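Local coordinates for threonine phosphate decarboxylase-like enzyme (Sulfurospirillum multivorans, PDB 6OUX), which catalyses the pyridoxal phosphate-dependent decarboxylation of L-serine O-phosphate to ethanolamine O-phosphate, the linker precursor in norcobamide biosynthesis, at residues Asn23-Pro29 with Ile352-Thr356; Asn327-Leu333 with Glu366-Gly372. All coordinates share one frame; numbering follows the deposited sequence.

Overall arrangement
Contact 1 joins the N-terminal loop 23-29, between helices 11-19 and 31-37, to strand 352-356, so it closes a loop of more than three hundred residues that includes the whole seven-stranded sheet. Contact 2 is local by comparison: from strand 328-332 the chain passes through helix 339-350 and strand 352-356 before returning as strand 367-371. The two loops cross, because 352-356 lies between the segments of contact 2. Strands 352-356 and 367-371 are neighbours in the smaller sheet, where Arg-355 O and Arg-369 N, 2.8 Å apart, probably form a hydrogen bond. Together the contacts tie the N-terminal loop to this C-terminal sheet and bring two substrate-binding arginines side by side.

Contact 1. Residues Asn23-Pro29 with Ile352-Thr356; sequences NAGSHSP and IYVRT
Residues 23-29 form an irregular turn with a cis peptide before Pro-29, and it faces the broken strand 352-356 at Ser-26 and Arg-355, whose CA atoms are 6.9 Å apart. Backbone atoms meet through a water that donates to Ser-28 O and Val-354 O and accepts from Thr-356 N.

Arg-355 makes two of the three direct hydrogen bonds. Its CG is anti to the backbone N (chi1 -179°) and the chain bends at chi2, which carries the guanidinium into the curve of the turn. There it holds Gly-25 O side-on with two nitrogens, NH2 at 2.9 Å and NE at 3.0 Å; both bonds are bent, and the oxygen lies somewhat out of the guanidinium plane. Ser-28 is small enough to lie close over one face of the group, its CB 3.5 Å from NH2 while its OG accepts from Asn-23 N. The remaining nitrogen, NH1, bonds Thr-356 O and forms a salt bridge with Asp-359.

Tyr-353 is long enough to span the gap at the other end: its OH donates to a lone pair of Pro-29 O, 2.7 Å away and near the ring plane. Beside it, His-27 CD2 lies 3.9 Å from Tyr-353 CE2, the rings inclined at 40°, while His-27 NE2 bonds Asp-46.

With an alanine at Arg-355, Gly-25 O is likely to lose both donors and Asp-359 this salt-bridge partner, so that the Gly-25 end of the turn would be held less firmly. Arg-355 also binds O-phospho-L-serine, so the turn and Asp-359 probably set the orientation of a substrate-binding guanidinium.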
loop_
_atom_site.group_PDB
_atom_site.type_symbol
_atom_site.label_atom_id
_atom_site.label_comp_id
_atom_site.label_asym_id
_atom_site.label_seq_id
_atom_site.Cartn_x
_atom_site.Cartn_y
_atom_site.Cartn_z
ATOM N N ASN A 23 -20.427 4.948 1.138
ATOM C CA ASN A 23 -19.455 3.883 1.235
ATOM C C ASN A 23 -19.320 3.396 2.671
ATOM O O ASN A 23 -19.767 4.011 3.629
ATOM C CB ASN A 23 -18.097 4.332 0.709
ATOM C CG ASN A 23 -17.527 5.489 1.498
ATOM O OD1 ASN A 23 -17.702 6.659 1.151
ATOM N ND2 ASN A 23 -16.853 5.175 2.571
ATOM N N ALA A 24 -18.623 2.311 2.820
ATOM C CA ALA A 24 -18.570 1.590 4.083
ATOM C C ALA A 24 -17.509 2.114 5.076
ATOM O O ALA A 24 -17.473 1.694 6.241
ATOM C CB ALA A 24 -18.304 0.135 3.760
ATOM N N GLY A 25 -16.652 3.020 4.600
ATOM C CA GLY A 25 -15.580 3.593 5.398
ATOM C C GLY A 25 -16.066 4.767 6.258
ATOM O O GLY A 25 -17.255 5.077 6.335
ATOM N N SER A 26 -15.088 5.475 6.796
ATOM C CA SER A 26 -15.284 6.490 7.816
ATOM C C SER A 26 -16.053 7.727 7.325
ATOM O O SER A 26 -16.847 8.294 8.080
ATOM C CB SER A 26 -13.888 6.912 8.351
ATOM O OG SER A 26 -13.411 5.930 9.256
ATOM N N HIS A 27 -15.788 8.171 6.101
ATOM C CA HIS A 27 -16.564 9.299 5.514
ATOM C C HIS A 27 -17.573 8.812 4.476
ATOM O O HIS A 27 -17.212 8.599 3.309
ATOM C CB HIS A 27 -15.664 10.304 4.821
ATOM C CG HIS A 27 -14.617 10.880 5.706
ATOM N ND1 HIS A 27 -13.381 10.304 5.857
ATOM C CD2 HIS A 27 -14.608 12.000 6.468
ATOM C CE1 HIS A 27 -12.650 11.049 6.671
ATOM N NE2 HIS A 27 -13.374 12.077 7.062
ATOM N N SER A 28 -18.815 8.672 4.903
ATOM C CA SER A 28 -19.919 8.374 4.002
ATOM C C SER A 28 -21.040 9.396 4.191
ATOM O O SER A 28 -21.709 9.442 5.253
ATOM C CB SER A 28 -20.469 6.983 4.266
ATOM O OG SER A 28 -21.400 6.589 3.240
ATOM N N PRO A 29 -21.237 10.251 3.205
ATOM C CA PRO A 29 -20.475 10.357 1.933
ATOM C C PRO A 29 -19.021 10.851 2.063
ATOM O O PRO A 29 -18.614 11.388 3.127
ATOM C CB PRO A 29 -21.301 11.335 1.116
ATOM C CG PRO A 29 -22.087 12.137 2.139
ATOM C CD PRO A 29 -22.376 11.178 3.257
ATOM N N ILE A 352 -19.295 20.626 11.792
ATOM C CA ILE A 352 -18.855 19.392 12.456
ATOM C C ILE A 352 -19.366 18.208 11.675
ATOM O O ILE A 352 -20.596 18.106 11.522
ATOM C CB ILE A 352 -19.389 19.351 13.886
ATOM C CG1 ILE A 352 -18.734 20.508 14.710
ATOM C CG2 ILE A 352 -19.067 18.014 14.534
ATOM C CD1 ILE A 352 -19.272 20.704 16.113
ATOM N N TYR A 353 -18.450 17.310 11.232
ATOM C CA TYR A 353 -18.831 16.024 10.557
ATOM C C TYR A 353 -18.740 14.810 11.491
ATOM O O TYR A 353 -17.689 14.587 12.101
ATOM C CB TYR A 353 -17.915 15.754 9.381
ATOM C CG TYR A 353 -18.452 14.856 8.313
ATOM C CD1 TYR A 353 -19.796 14.450 8.276
ATOM C CD2 TYR A 353 -17.626 14.444 7.302
ATOM C CE1 TYR A 353 -20.271 13.614 7.268
ATOM C CE2 TYR A 353 -18.112 13.624 6.297
ATOM C CZ TYR A 353 -19.437 13.231 6.281
ATOM O OH TYR A 353 -19.915 12.413 5.269
ATOM N N VAL A 354 -19.843 14.077 11.637
ATOM C CA VAL A 354 -19.868 12.831 12.420
ATOM C C VAL A 354 -20.467 11.731 11.534
ATOM O O VAL A 354 -20.981 12.021 10.447
ATOM C CB VAL A 354 -20.607 12.958 13.775
ATOM C CG1 VAL A 354 -20.062 14.107 14.576
ATOM C CG2 VAL A 354 -22.136 13.086 13.637
ATOM N N ARG A 355 -20.333 10.475 11.958
ATOM C CA ARG A 355 -20.596 9.309 11.102
ATOM C C ARG A 355 -21.944 8.716 11.511
ATOM O O ARG A 355 -22.193 8.376 12.697
ATOM C CB ARG A 355 -19.386 8.301 11.200
ATOM C CG ARG A 355 -19.406 6.993 10.374
ATOM C CD ARG A 355 -19.652 7.347 8.933
ATOM N NE ARG A 355 -19.449 6.289 7.949
ATOM C CZ ARG A 355 -20.307 5.300 7.678
ATOM N NH1 ARG A 355 -21.401 5.110 8.417
ATOM N NH2 ARG A 355 -20.022 4.460 6.680
ATOM N N THR A 356 -22.848 8.616 10.556
ATOM C CA THR A 356 -24.079 7.855 10.812
ATOM C C THR A 356 -23.834 6.362 11.102
ATOM O O THR A 356 -22.915 5.723 10.531
ATOM C CB THR A 356 -25.077 7.950 9.649
ATOM O OG1 THR A 356 -26.302 7.362 10.062
ATOM C CG2 THR A 356 -24.606 7.239 8.391
HETATM O O HOH W 1 -22.117 10.332 8.361
#

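Contact 2. Residues Asn327-Leu333 with Glu366-Gly372; sequences NFVMLKL and ECIRIAG
Strands 328-332 and 367-371 pair antiparallel, their axes 4.6 Å apart at closest approach. Val-329 with Ile-370 and Leu-331 with Ile-368 are the hydrogen-bonded pairs, each joined by two backbone bonds; the shortest is Ile-370 N to Val-329 O, 2.7 Å. The ladder runs on to Gly-372 N with Asn-327 O and to Leu-333 N with Glu-366 O, beyond which a water links Leu-333 O to Glu-366 N.

One face is aliphatic. Leu-331 CB rests 3.9 Å from Ile-368 CG1, and its CD2 meets Ile-370 CD1 at 4.0 Å. Branched and bulky residues suit this side because helices 289-314, 339-350 and 375-388 cover it.

The face bearing Phe-328, Met-330 and Cys-367 also carries Arg-369. Met-330 CG packs on Cys-367 CB, 4.1 Å away. Arg-369 CD lies 4.0 Å from Phe-328 CD1; a bend at chi3 turns the guanidinium over the ring, inclined at 34° to it, in at most a weak cation-pi attraction.

Farther out, Cys-48 O and Asn-181 O accept from the guanidinium, Phe-131 forms a cation-pi contact with it, and Phe-211 meets Phe-328 edge-to-face. Strand 367-371, the middle one of the small sheet, paired with 328-332 and backed by helices, fits the small domain of the aminotransferase class I and II fold; here it carries Arg-369 to the O-phospho-L-serine site.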
loop_
_atom_site.group_PDB
_atom_site.type_symbol
_atom_site.label_atom_id
_atom_site.label_comp_id
_atom_site.label_asym_id
_atom_site.label_seq_id
_atom_site.Cartn_x
_atom_site.Cartn_y
_atom_site.Cartn_z
ATOM N N ASN A 327 -11.312 5.321 20.932
ATOM C CA ASN A 327 -11.181 6.727 20.612
ATOM C C ASN A 327 -12.365 7.282 19.851
ATOM O O ASN A 327 -12.245 8.162 19.000
ATOM C CB ASN A 327 -9.850 6.967 19.860
ATOM C CG ASN A 327 -9.766 6.264 18.561
ATOM O OD1 ASN A 327 -10.393 5.257 18.386
ATOM N ND2 ASN A 327 -8.873 6.728 17.673
ATOM N N PHE A 328 -13.528 6.720 20.161
ATOM C CA PHE A 328 -14.771 7.142 19.615
ATOM C C PHE A 328 -15.861 6.699 20.617
ATOM O O PHE A 328 -15.621 5.831 21.491
ATOM C CB PHE A 328 -14.971 6.498 18.208
ATOM C CG PHE A 328 -14.824 5.029 18.222
ATOM C CD1 PHE A 328 -15.858 4.229 18.649
ATOM C CD2 PHE A 328 -13.650 4.422 17.792
ATOM C CE1 PHE A 328 -15.693 2.848 18.710
ATOM C CE2 PHE A 328 -13.475 3.031 17.858
ATOM C CZ PHE A 328 -14.517 2.249 18.291
ATOM N N VAL A 329 -17.015 7.328 20.478
ATOM C CA VAL A 329 -18.208 7.068 21.267
ATOM C C VAL A 329 -19.357 6.950 20.268
ATOM O O VAL A 329 -19.327 7.636 19.230
ATOM C CB VAL A 329 -18.471 8.241 22.222
ATOM C CG1 VAL A 329 -19.541 7.880 23.206
ATOM C CG2 VAL A 329 -17.245 8.541 23.062
ATOM N N MET A 330 -20.294 6.051 20.540
ATOM C CA MET A 330 -21.524 5.902 19.809
ATOM C C MET A 330 -22.662 6.402 20.705
ATOM O O MET A 330 -22.777 6.014 21.889
ATOM C CB MET A 330 -21.798 4.419 19.427
ATOM C CG MET A 330 -22.787 4.173 18.223
ATOM S SD MET A 330 -22.964 2.426 17.717
ATOM C CE MET A 330 -22.699 2.325 16.151
ATOM N N LEU A 331 -23.517 7.236 20.096
ATOM C CA LEU A 331 -24.633 7.915 20.757
ATOM C C LEU A 331 -25.958 7.470 20.132
ATOM O O LEU A 331 -26.058 7.498 18.942
ATOM C CB LEU A 331 -24.494 9.414 20.514
ATOM C CG LEU A 331 -23.845 10.225 21.610
ATOM C CD1 LEU A 331 -22.437 9.767 21.814
ATOM C CD2 LEU A 331 -23.832 11.680 21.286
ATOM N N LYS A 332 -26.954 7.095 20.939
ATOM C CA LYS A 332 -28.300 6.866 20.435
ATOM C C LYS A 332 -29.153 8.112 20.645
ATOM O O LYS A 332 -29.271 8.632 21.770
ATOM C CB LYS A 332 -28.940 5.682 21.148
ATOM C CG LYS A 332 -30.362 5.436 20.733
ATOM C CD LYS A 332 -30.688 3.977 20.692
ATOM C CE LYS A 332 -32.128 3.751 21.004
ATOM N NZ LYS A 332 -32.089 3.596 22.483
ATOM N N LEU A 333 -29.706 8.594 19.557
ATOM C CA LEU A 333 -30.476 9.821 19.542
ATOM C C LEU A 333 -31.883 9.532 20.045
ATOM O O LEU A 333 -32.361 8.371 20.056
ATOM C CB LEU A 333 -30.510 10.419 18.138
ATOM C CG LEU A 333 -29.134 10.690 17.555
ATOM C CD1 LEU A 333 -29.246 11.055 16.104
ATOM C CD2 LEU A 333 -28.412 11.823 18.287
ATOM N N GLU A 366 -31.417 5.064 15.959
ATOM C CA GLU A 366 -30.766 6.090 15.146
ATOM C C GLU A 366 -29.514 6.566 15.910
ATOM O O GLU A 366 -29.652 7.240 16.910
ATOM C CB GLU A 366 -31.738 7.285 14.936
ATOM C CG GLU A 366 -32.887 7.012 13.954
ATOM C CD GLU A 366 -32.390 6.897 12.531
ATOM O OE1 GLU A 366 -31.487 7.685 12.084
ATOM O OE2 GLU A 366 -32.862 5.988 11.830
ATOM N N CYS A 367 -28.319 6.201 15.446
ATOM C CA CYS A 367 -27.069 6.404 16.185
ATOM C C CYS A 367 -26.080 7.137 15.333
ATOM O O CYS A 367 -26.133 7.101 14.063
ATOM C CB CYS A 367 -26.461 5.062 16.671
ATOM S SG CYS A 367 -27.439 4.270 17.970
ATOM N N ILE A 368 -25.159 7.809 16.038
ATOM C CA ILE A 368 -24.004 8.411 15.414
ATOM C C ILE A 368 -22.732 7.962 16.155
ATOM O O ILE A 368 -22.748 7.775 17.376
ATOM C CB ILE A 368 -24.072 9.942 15.387
ATOM C CG1 ILE A 368 -24.314 10.564 16.773
ATOM C CG2 ILE A 368 -25.163 10.397 14.451
ATOM C CD1 ILE A 368 -24.143 12.079 16.750
ATOM N N ARG A 369 -21.655 7.835 15.415
ATOM C CA ARG A 369 -20.326 7.559 15.992
ATOM C C ARG A 369 -19.494 8.808 15.907
ATOM O O ARG A 369 -19.300 9.349 14.808
ATOM C CB ARG A 369 -19.600 6.455 15.246
ATOM C CG ARG A 369 -18.401 5.893 16.047
ATOM C CD ARG A 369 -17.495 5.099 15.160
ATOM N NE ARG A 369 -16.891 5.882 14.095
ATOM C CZ ARG A 369 -16.113 5.358 13.148
ATOM N NH1 ARG A 369 -15.854 4.075 13.162
ATOM N NH2 ARG A 369 -15.579 6.106 12.210
ATOM N N ILE A 370 -18.970 9.260 17.062
ATOM C CA ILE A 370 -18.153 10.494 17.087
ATOM C C ILE A 370 -16.726 10.183 17.557
ATOM O O ILE A 370 -16.539 9.662 18.616
ATOM C CB ILE A 370 -18.734 11.568 18.063
ATOM C CG1 ILE A 370 -20.242 11.731 17.824
ATOM C CG2 ILE A 370 -17.955 12.885 17.910
ATOM C CD1 ILE A 370 -20.935 12.697 18.765
ATOM N N ALA A 371 -15.743 10.527 16.744
ATOM C CA ALA A 371 -14.349 10.319 17.123
ATOM C C ALA A 371 -13.940 11.388 18.130
ATOM O O ALA A 371 -14.327 12.561 17.976
ATOM C CB ALA A 371 -13.468 10.434 15.896
ATOM N N GLY A 372 -13.154 11.034 19.123
ATOM C CA GLY A 372 -12.751 11.973 20.157
ATOM C C GLY A 372 -11.665 12.825 19.564
ATOM O O GLY A 372 -10.788 12.294 18.855
HETATM O O HOH W 2 -32.994 6.065 18.272
#